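Local coordinates for StiE protein (Stigmatella aurantiaca, PDB 6ECX) that catalyses, as the O-methyltransferase domain of a modular polyketide synthase, methyl transfer from S-adenosylmethionine to an oxygen of the growing polyketide, at residues W52-F57 against F268-E272; V84-A88 against N110-K114; I89-F95 against M156-G162. The contacts are given in a common frame with arbitrary orientation. Where two conformers were deposited one is given. Residues are numbered along the deposited sequence.

Interaction 1: W52-F57 against F268-E272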
loop_
_atom_site.group_PDB
_atom_site.type_symbol
_atom_site.label_atom_id
_atom_site.label_comp_id
_atom_site.label_asym_id
_atom_site.label_seq_id
_atom_site.Cartn_x
_atom_site.Cartn_y
_atom_site.Cartn_z
ATOM N N TRP A 52 8.872 12.181 -11.921
ATOM C CA TRP A 52 7.735 11.926 -11.047
ATOM C C TRP A 52 7.241 13.219 -10.405
ATOM O O TRP A 52 6.031 13.434 -10.264
ATOM C CB TRP A 52 8.130 10.899 -9.988
ATOM C CG TRP A 52 7.039 10.575 -9.044
ATOM C CD1 TRP A 52 6.024 9.685 -9.240
ATOM C CD2 TRP A 52 6.841 11.137 -7.742
ATOM N NE1 TRP A 52 5.202 9.659 -8.138
ATOM C CE2 TRP A 52 5.681 10.542 -7.205
ATOM C CE3 TRP A 52 7.525 12.092 -6.982
ATOM C CZ2 TRP A 52 5.191 10.865 -5.936
ATOM C CZ3 TRP A 52 7.038 12.415 -5.723
ATOM C CH2 TRP A 52 5.882 11.800 -5.212
ATOM N N ILE A 53 8.164 14.111 -10.045
ATOM C CA ILE A 53 7.771 15.329 -9.347
ATOM C C ILE A 53 6.963 16.238 -10.272
ATOM O O ILE A 53 5.944 16.802 -9.864
ATOM C CB ILE A 53 9.012 16.029 -8.748
ATOM C CG1 ILE A 53 8.605 17.026 -7.663
ATOM C CG2 ILE A 53 9.880 16.702 -9.807
ATOM C CD1 ILE A 53 8.142 16.334 -6.401
ATOM N N ARG A 54 7.370 16.360 -11.540
ATOM C CA ARG A 54 6.625 17.216 -12.460
ATOM C C ARG A 54 5.284 16.587 -12.822
ATOM O O ARG A 54 4.271 17.290 -12.933
ATOM C CB ARG A 54 7.449 17.500 -13.723
ATOM C CG ARG A 54 8.697 18.331 -13.486
ATOM C CD ARG A 54 9.470 18.632 -14.770
ATOM N NE ARG A 54 10.301 19.825 -14.595
ATOM C CZ ARG A 54 11.248 20.234 -15.437
ATOM N NH1 ARG A 54 11.522 19.549 -16.537
ATOM N NH2 ARG A 54 11.937 21.333 -15.166
ATOM N N THR A 55 5.256 15.266 -12.996
ATOM C CA THR A 55 4.014 14.596 -13.368
ATOM C C THR A 55 2.953 14.750 -12.284
ATOM O O THR A 55 1.778 14.995 -12.585
ATOM C CB THR A 55 4.280 13.115 -13.649
ATOM O OG1 THR A 55 5.099 12.993 -14.818
ATOM C CG2 THR A 55 2.976 12.373 -13.870
ATOM N N VAL A 56 3.352 14.629 -11.016
ATOM C CA VAL A 56 2.390 14.654 -9.922
ATOM C C VAL A 56 1.804 16.047 -9.693
ATOM O O VAL A 56 0.696 16.166 -9.157
ATOM C CB VAL A 56 3.065 14.085 -8.655
ATOM C CG1 VAL A 56 2.178 14.228 -7.429
ATOM C CG2 VAL A 56 3.391 12.626 -8.870
ATOM N N PHE A 57 2.484 17.108 -10.128
ATOM C CA PHE A 57 2.048 18.468 -9.826
ATOM C C PHE A 57 1.395 19.190 -10.994
ATOM O O PHE A 57 0.385 19.869 -10.797
ATOM C CB PHE A 57 3.226 19.294 -9.319
ATOM C CG PHE A 57 3.594 18.991 -7.904
ATOM C CD1 PHE A 57 3.192 19.828 -6.880
ATOM C CD2 PHE A 57 4.322 17.856 -7.592
ATOM C CE1 PHE A 57 3.524 19.549 -5.575
ATOM C CE2 PHE A 57 4.657 17.571 -6.289
ATOM C CZ PHE A 57 4.257 18.424 -5.278
ATOM N N PHE A 268 7.859 16.468 0.503
ATOM C CA PHE A 268 8.588 15.933 -0.638
ATOM C C PHE A 268 10.092 15.885 -0.411
ATOM O O PHE A 268 10.802 15.267 -1.210
ATOM C CB PHE A 268 8.247 16.733 -1.901
ATOM C CG PHE A 268 6.890 16.403 -2.453
ATOM C CD1 PHE A 268 6.741 15.423 -3.418
ATOM C CD2 PHE A 268 5.758 17.035 -1.969
ATOM C CE1 PHE A 268 5.491 15.096 -3.912
ATOM C CE2 PHE A 268 4.506 16.711 -2.456
ATOM C CZ PHE A 268 4.373 15.737 -3.428
ATOM N N GLY A 269 10.590 16.516 0.655
ATOM C CA GLY A 269 11.901 16.157 1.164
ATOM C C GLY A 269 11.911 14.779 1.802
ATOM O O GLY A 269 12.889 14.036 1.675
ATOM N N SER A 270 10.821 14.409 2.486
ATOM C CA SER A 270 10.728 13.066 3.049
ATOM C C SER A 270 10.788 12.005 1.963
ATOM O O SER A 270 11.202 10.869 2.224
ATOM C CB SER A 270 9.439 12.908 3.859
ATOM O OG SER A 270 9.488 13.646 5.067
ATOM N N TYR A 271 10.382 12.355 0.742
ATOM C CA TYR A 271 10.393 11.398 -0.355
ATOM C C TYR A 271 11.797 11.183 -0.913
ATOM O O TYR A 271 12.132 10.060 -1.310
ATOM C CB TYR A 271 9.436 11.858 -1.459
ATOM C CG TYR A 271 7.977 11.895 -1.037
ATOM C CD1 TYR A 271 7.548 11.265 0.127
ATOM C CD2 TYR A 271 7.027 12.555 -1.808
ATOM C CE1 TYR A 271 6.216 11.297 0.512
ATOM C CE2 TYR A 271 5.692 12.591 -1.430
ATOM C CZ TYR A 271 5.293 11.958 -0.270
ATOM O OH TYR A 271 3.971 11.988 0.115
ATOM N N GLU A 272 12.636 12.227 -0.942
ATOM C CA GLU A 272 14.007 12.036 -1.405
ATOM C C GLU A 272 14.828 11.223 -0.405
ATOM O O GLU A 272 15.717 10.464 -0.810
ATOM C CB GLU A 272 14.675 13.389 -1.689
ATOM C CG GLU A 272 15.118 14.163 -0.455
ATOM C CD GLU A 272 15.630 15.559 -0.771
ATOM O OE1 GLU A 272 16.043 15.808 -1.925
ATOM O OE2 GLU A 272 15.620 16.414 0.142
#
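This is an apolar, largely aromatic helix-to-helix contact on the helical side of the domain, where helix 52-57 meets part of helix 263-280. The short axes approach only to 13.1 Å and run roughly antiparallel, at 149°; even the closest CA pair, I53 and F268, is 8.8 Å apart. Long side chains therefore bridge the gap, burying 198 Å² in total. F268 is the central one, with the largest covered area. F57 CZ lies over one face of its ring, 3.3 Å from F268 CZ, with centroids 4.8 Å apart and planes at 59°, an oblique pair. W52 CH2 meets the rim of the same ring, 3.6 Å from F268 CE1, and I53 CD1 comes to 3.4 Å from F268 CD1. W52 also reaches Y271, whose CD2 is 3.7 Å from W52 CH2, completing a cluster of four aromatic residues held by packing alone. The Y271 side chain is about 7 Å from the bound S-adenosylmethionine, so this end of the cluster lies near the cofactor. Around it, I53 and F57 touch helix 247-255, Y271 touches helix 11-19, and W52 packs against helices 64-80 and 235-242 and, edge-to-face, against W40.

Interaction 2: V84-A88 against N110-K114; sequences VDLSA and NEHLK
Two surface loops meet here, burying 193 Å². They lead into neighbouring parallel strands, 91-94 and 114-119, which helix 101-109 connects in a beta-alpha-beta crossover of the Rossmann-like methyltransferase fold. V84 (phi/psi -89/132) and D85 (-103/98) are extended and do not reach the second segment. D85 instead organises its own loop: D85 OD1 accepts S87 OG at 2.6 Å and, weakly, S87 N at 3.0 Å, while A88 N bonds to D85 O at 3.0 Å. L86 to A88 have helical phi/psi without regular helical bonds. L86 (-65/-24; chi1 m, chi2 t) makes the main contact, its CA lying 7.3 Å from that of N110. L86 CB is 3.6 Å from N110 OD1, L86 CD2 is 4.4 Å from L113 CD1, and L86 O accepts H112 NE2 at 2.8 Å (142° at the hydrogen). S87 points CB away, leaving S87 O 3.8 Å from H112 NE2. Across from it, N110 (-142/93, chi1 m; ND2 bonded to L106 O) is the first residue past helix 101-109 to leave helical phi/psi. It starts a type I turn through E111 (-69/-19) and H112 (-79/-18; chi1 p, chi2 -73°), closed by L113 N to N110 O at 3.1 Å; L113 is -71/147 (m, t). The bond direction requires a proton on H112 NE2, so one imidazole donor ties the loops through a backbone carbonyl, beside a modest leucine contact.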
loop_
_atom_site.group_PDB
_atom_site.type_symbol
_atom_site.label_atom_id
_atom_site.label_comp_id
_atom_site.label_asym_id
_atom_site.label_seq_id
_atom_site.Cartn_x
_atom_site.Cartn_y
_atom_site.Cartn_z
ATOM N N VAL A 84 -3.916 -13.742 -5.969
ATOM C CA VAL A 84 -5.337 -13.697 -5.612
ATOM C C VAL A 84 -6.182 -14.128 -6.804
ATOM O O VAL A 84 -5.996 -13.647 -7.928
ATOM C CB VAL A 84 -5.746 -12.292 -5.145
ATOM C CG1 VAL A 84 -7.229 -12.251 -4.814
ATOM C CG2 VAL A 84 -4.889 -11.827 -3.960
ATOM N N ASP A 85 -7.128 -15.024 -6.556
ATOM C CA ASP A 85 -8.115 -15.422 -7.556
ATOM C C ASP A 85 -9.410 -14.710 -7.191
ATOM O O ASP A 85 -10.162 -15.171 -6.330
ATOM C CB ASP A 85 -8.298 -16.938 -7.579
ATOM C CG ASP A 85 -9.344 -17.393 -8.600
ATOM O OD1 ASP A 85 -9.974 -16.533 -9.257
ATOM O OD2 ASP A 85 -9.529 -18.628 -8.757
ATOM N N LEU A 86 -9.680 -13.585 -7.848
ATOM C CA LEU A 86 -10.869 -12.820 -7.472
ATOM C C LEU A 86 -12.170 -13.579 -7.747
ATOM O O LEU A 86 -13.174 -13.337 -7.067
ATOM C CB LEU A 86 -10.870 -11.477 -8.197
ATOM C CG LEU A 86 -9.757 -10.550 -7.681
ATOM C CD1 LEU A 86 -9.523 -9.384 -8.628
ATOM C CD2 LEU A 86 -10.057 -10.050 -6.264
ATOM N N SER A 87 -12.175 -14.533 -8.679
ATOM C CA SER A 87 -13.416 -15.254 -8.925
ATOM C C SER A 87 -13.835 -16.085 -7.721
ATOM O O SER A 87 -15.018 -16.435 -7.604
ATOM C CB SER A 87 -13.294 -16.153 -10.170
ATOM O OG SER A 87 -12.432 -17.245 -9.909
ATOM N N ALA A 88 -12.892 -16.402 -6.827
ATOM C CA ALA A 88 -13.145 -17.283 -5.693
ATOM C C ALA A 88 -13.540 -16.519 -4.439
ATOM O O ALA A 88 -14.058 -17.115 -3.486
ATOM C CB ALA A 88 -11.891 -18.117 -5.399
ATOM N N ASN A 110 -15.249 -7.184 -11.280
ATOM C CA ASN A 110 -15.711 -8.435 -10.664
ATOM C C ASN A 110 -17.075 -8.167 -10.040
ATOM O O ASN A 110 -17.163 -7.751 -8.880
ATOM C CB ASN A 110 -14.718 -8.939 -9.629
ATOM C CG ASN A 110 -13.298 -8.961 -10.150
ATOM O OD1 ASN A 110 -12.861 -9.960 -10.716
ATOM N ND2 ASN A 110 -12.572 -7.854 -9.970
ATOM N N GLU A 111 -18.133 -8.428 -10.800
ATOM C CA GLU A 111 -19.454 -7.970 -10.392
ATOM C C GLU A 111 -19.981 -8.693 -9.164
ATOM O O GLU A 111 -20.898 -8.186 -8.520
ATOM C CB GLU A 111 -20.447 -8.122 -11.543
ATOM C CG GLU A 111 -20.143 -7.214 -12.724
ATOM C CD GLU A 111 -21.299 -7.115 -13.708
ATOM O OE1 GLU A 111 -22.405 -6.699 -13.294
ATOM O OE2 GLU A 111 -21.098 -7.456 -14.893
ATOM N N HIS A 112 -19.435 -9.858 -8.827
ATOM C CA HIS A 112 -19.927 -10.586 -7.669
ATOM C C HIS A 112 -19.402 -10.031 -6.345
ATOM O O HIS A 112 -19.971 -10.341 -5.293
ATOM C CB HIS A 112 -19.526 -12.059 -7.776
ATOM C CG HIS A 112 -18.043 -12.274 -7.761
ATOM N ND1 HIS A 112 -17.231 -11.968 -8.835
ATOM C CD2 HIS A 112 -17.225 -12.767 -6.801
ATOM C CE1 HIS A 112 -15.978 -12.266 -8.538
ATOM N NE2 HIS A 112 -15.945 -12.753 -7.309
ATOM N N LEU A 113 -18.328 -9.240 -6.362
ATOM C CA LEU A 113 -17.675 -8.819 -5.121
ATOM C C LEU A 113 -18.522 -7.816 -4.341
ATOM O O LEU A 113 -19.233 -6.990 -4.918
ATOM C CB LEU A 113 -16.312 -8.176 -5.406
ATOM C CG LEU A 113 -15.192 -9.009 -6.030
ATOM C CD1 LEU A 113 -13.982 -8.120 -6.264
ATOM C CD2 LEU A 113 -14.834 -10.205 -5.128
ATOM N N LYS A 114 -18.415 -7.895 -3.011
ATOM C CA LYS A 114 -18.897 -6.890 -2.068
ATOM C C LYS A 114 -17.682 -6.325 -1.341
ATOM O O LYS A 114 -16.864 -7.091 -0.823
ATOM C CB LYS A 114 -19.868 -7.492 -1.046
ATOM C CG LYS A 114 -21.053 -8.255 -1.641
ATOM C CD LYS A 114 -22.299 -7.364 -1.744
ATOM C CE LYS A 114 -23.518 -8.135 -2.239
ATOM N NZ LYS A 114 -24.735 -7.281 -2.275
#

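Interaction 3: I89-F95 against M156-G162; sequences IKNVMDF and MYDLVLG
At the apolar centre, V92 CG1 lies 4.0 Å from L161 CG, V92 CG2 4.2 Å from L159 CD2 and I89 CD1 4.0 Å from L159 CB. On the opposite face, M93 (chi1 t) sets CB 3.6 Å above the Y157 ring centroid (CH-pi) and SD 4.2 Å from it, obliquely (Met-aromatic). F95 (chi1 p) lays CZ 3.4 Å from G162 CA, where a CB would clash. Strands 91-94 and 159-162 are extended (phi -110 to -143, psi 107 to 138 through L161) and parallel (axes 4.6 Å, 19°), pairing V92/L159, M93/V160, D94/L161; bonds are M93 N-L159 O 2.9 Å, L161 N-M93 O 2.7 Å, F95 N-L161 O 3.0 Å. N91 O takes D158 N (2.9 Å) and L159 N (3.2 Å) where D158 (-99/-25) breaks the strand. At this polar edge D158 OD2 accepts K90 N (2.8 Å); a water accepts N91 ND2 (2.7 Å) and donates to M156 O (2.9 Å) and D158 OD1 (2.8 Å). The pair lies between strands 114-119 and 187-196 of the Rossmann-like sheet, F95 touching S-adenosylmethionine.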
loop_
_atom_site.group_PDB
_atom_site.type_symbol
_atom_site.label_atom_id
_atom_site.label_comp_id
_atom_site.label_asym_id
_atom_site.label_seq_id
_atom_site.Cartn_x
_atom_site.Cartn_y
_atom_site.Cartn_z
ATOM N N ILE A 89 -13.315 -15.248 -4.426
ATOM C CA ILE A 89 -13.507 -14.391 -3.266
ATOM C C ILE A 89 -14.882 -13.747 -3.345
ATOM O O ILE A 89 -15.422 -13.527 -4.438
ATOM C CB ILE A 89 -12.348 -13.375 -3.248
ATOM C CG1 ILE A 89 -11.116 -14.072 -2.640
ATOM C CG2 ILE A 89 -12.699 -12.055 -2.558
ATOM C CD1 ILE A 89 -9.848 -13.383 -2.966
ATOM N N LYS A 90 -15.478 -13.481 -2.181
ATOM C CA LYS A 90 -16.750 -12.783 -2.107
ATOM C C LYS A 90 -16.629 -11.376 -1.537
ATOM O O LYS A 90 -17.119 -10.430 -2.157
ATOM C CB LYS A 90 -17.751 -13.589 -1.273
ATOM C CG LYS A 90 -19.124 -12.939 -1.190
ATOM C CD LYS A 90 -19.677 -12.641 -2.579
ATOM C CE LYS A 90 -21.138 -12.217 -2.535
ATOM N NZ LYS A 90 -21.724 -12.252 -3.908
ATOM N N ASN A 91 -15.976 -11.213 -0.378
ATOM C CA ASN A 91 -16.025 -9.974 0.396
ATOM C C ASN A 91 -14.619 -9.414 0.573
ATOM O O ASN A 91 -13.699 -10.166 0.912
ATOM C CB ASN A 91 -16.654 -10.243 1.773
ATOM C CG ASN A 91 -18.065 -10.832 1.664
ATOM O OD1 ASN A 91 -18.973 -10.172 1.174
ATOM N ND2 ASN A 91 -18.240 -12.077 2.111
ATOM N N VAL A 92 -14.472 -8.090 0.380
ATOM C CA VAL A 92 -13.184 -7.393 0.400
ATOM C C VAL A 92 -13.250 -6.247 1.407
ATOM O O VAL A 92 -14.247 -5.520 1.465
ATOM C CB VAL A 92 -12.811 -6.835 -1.000
ATOM C CG1 VAL A 92 -11.409 -6.138 -0.982
ATOM C CG2 VAL A 92 -12.886 -7.926 -2.086
ATOM N N MET A 93 -12.182 -6.071 2.187
ATOM C CA MET A 93 -12.040 -4.930 3.098
ATOM C C MET A 93 -10.782 -4.155 2.740
ATOM O O MET A 93 -9.696 -4.740 2.689
ATOM C CB MET A 93 -11.952 -5.397 4.555
ATOM C CG MET A 93 -11.814 -4.280 5.585
ATOM S SD MET A 93 -13.391 -3.393 5.751
ATOM C CE MET A 93 -12.765 -1.694 5.818
ATOM N N ASP A 94 -10.913 -2.832 2.520
ATOM C CA ASP A 94 -9.765 -1.942 2.296
ATOM C C ASP A 94 -9.624 -1.054 3.519
ATOM O O ASP A 94 -10.435 -0.137 3.718
ATOM C CB ASP A 94 -9.965 -1.092 1.038
ATOM C CG ASP A 94 -8.756 -0.205 0.713
ATOM O OD1 ASP A 94 -7.935 0.103 1.607
ATOM O OD2 ASP A 94 -8.631 0.191 -0.469
ATOM N N PHE A 95 -8.609 -1.304 4.358
ATOM C CA PHE A 95 -8.614 -0.602 5.635
ATOM C C PHE A 95 -7.939 0.767 5.587
ATOM O O PHE A 95 -7.807 1.410 6.630
ATOM C CB PHE A 95 -8.034 -1.476 6.761
ATOM C CG PHE A 95 -6.599 -1.885 6.594
ATOM C CD1 PHE A 95 -5.578 -1.059 7.019
ATOM C CD2 PHE A 95 -6.276 -3.142 6.105
ATOM C CE1 PHE A 95 -4.251 -1.455 6.925
ATOM C CE2 PHE A 95 -4.949 -3.557 6.018
ATOM C CZ PHE A 95 -3.938 -2.715 6.421
ATOM N N MET A 156 -17.338 -9.918 7.686
ATOM C CA MET A 156 -16.379 -11.014 7.654
ATOM C C MET A 156 -15.886 -11.149 6.218
ATOM O O MET A 156 -16.694 -11.331 5.300
ATOM C CB MET A 156 -17.034 -12.305 8.157
ATOM C CG MET A 156 -16.099 -13.489 8.269
ATOM S SD MET A 156 -14.746 -13.212 9.435
ATOM C CE MET A 156 -15.642 -13.094 10.980
ATOM N N TYR A 157 -14.570 -11.048 6.021
ATOM C CA TYR A 157 -13.995 -10.840 4.699
ATOM C C TYR A 157 -13.154 -12.027 4.248
ATOM O O TYR A 157 -12.668 -12.824 5.054
ATOM C CB TYR A 157 -13.155 -9.549 4.694
ATOM C CG TYR A 157 -14.028 -8.371 5.055
ATOM C CD1 TYR A 157 -14.833 -7.764 4.092
ATOM C CD2 TYR A 157 -14.125 -7.930 6.368
ATOM C CE1 TYR A 157 -15.703 -6.714 4.424
ATOM C CE2 TYR A 157 -14.980 -6.876 6.709
ATOM C CZ TYR A 157 -15.747 -6.266 5.729
ATOM O OH TYR A 157 -16.580 -5.232 6.069
ATOM N N ASP A 158 -13.018 -12.138 2.925
ATOM C CA ASP A 158 -12.146 -13.109 2.285
ATOM C C ASP A 158 -10.822 -12.516 1.871
ATOM O O ASP A 158 -9.824 -13.240 1.785
ATOM C CB ASP A 158 -12.827 -13.675 1.037
ATOM C CG ASP A 158 -14.157 -14.326 1.348
ATOM O OD1 ASP A 158 -14.309 -14.862 2.457
ATOM O OD2 ASP A 158 -15.039 -14.295 0.478
ATOM N N LEU A 159 -10.782 -11.198 1.649
ATOM C CA LEU A 159 -9.575 -10.515 1.201
ATOM C C LEU A 159 -9.528 -9.166 1.895
ATOM O O LEU A 159 -10.561 -8.492 1.994
ATOM C CB LEU A 159 -9.572 -10.336 -0.328
ATOM C CG LEU A 159 -8.543 -9.403 -0.993
ATOM C CD1 LEU A 159 -7.136 -9.994 -0.888
ATOM C CD2 LEU A 159 -8.902 -9.189 -2.482
ATOM N N VAL A 160 -8.350 -8.797 2.416
ATOM C CA VAL A 160 -8.131 -7.511 3.081
ATOM C C VAL A 160 -6.967 -6.797 2.398
ATOM O O VAL A 160 -5.934 -7.409 2.115
ATOM C CB VAL A 160 -7.855 -7.679 4.592
ATOM C CG1 VAL A 160 -7.555 -6.319 5.257
ATOM C CG2 VAL A 160 -9.038 -8.328 5.315
ATOM N N LEU A 161 -7.137 -5.495 2.135
ATOM C CA LEU A 161 -6.163 -4.690 1.409
ATOM C C LEU A 161 -5.625 -3.607 2.340
ATOM O O LEU A 161 -6.406 -2.920 3.024
ATOM C CB LEU A 161 -6.769 -4.003 0.166
ATOM C CG LEU A 161 -7.695 -4.731 -0.799
ATOM C CD1 LEU A 161 -8.139 -3.790 -1.924
ATOM C CD2 LEU A 161 -7.005 -5.938 -1.387
ATOM N N GLY A 162 -4.303 -3.440 2.344
ATOM C CA GLY A 162 -3.682 -2.319 3.042
ATOM C C GLY A 162 -2.477 -1.860 2.254
ATOM O O GLY A 162 -1.371 -2.366 2.463
HETATM O O HOH W 1 -16.550 -13.657 3.558
#

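Along the chain, 52-57 comes first and 268-272 last, so interaction 1 encloses the other two, whose segments alternate. Interaction 2 adjoins the starting ends of strands 91-94 and 114-119, next to interaction 3, with centres 10 Å apart. They touch: K114 O lies 2.9 Å from V92 N and H112 O lies 2.9 Å from K90 NZ, both probable hydrogen bonds. Interaction 3 carries strand 91-94 to its cofactor end. Interaction 1 lies among helices on the opposite side of the chain's centre from both, its centre 34 Å from that of interaction 2 and 31 Å from that of interaction 3. F95 touches S-adenosylmethionine and Y271 is about 7 Å from it, consistent with binding between sheet and helices.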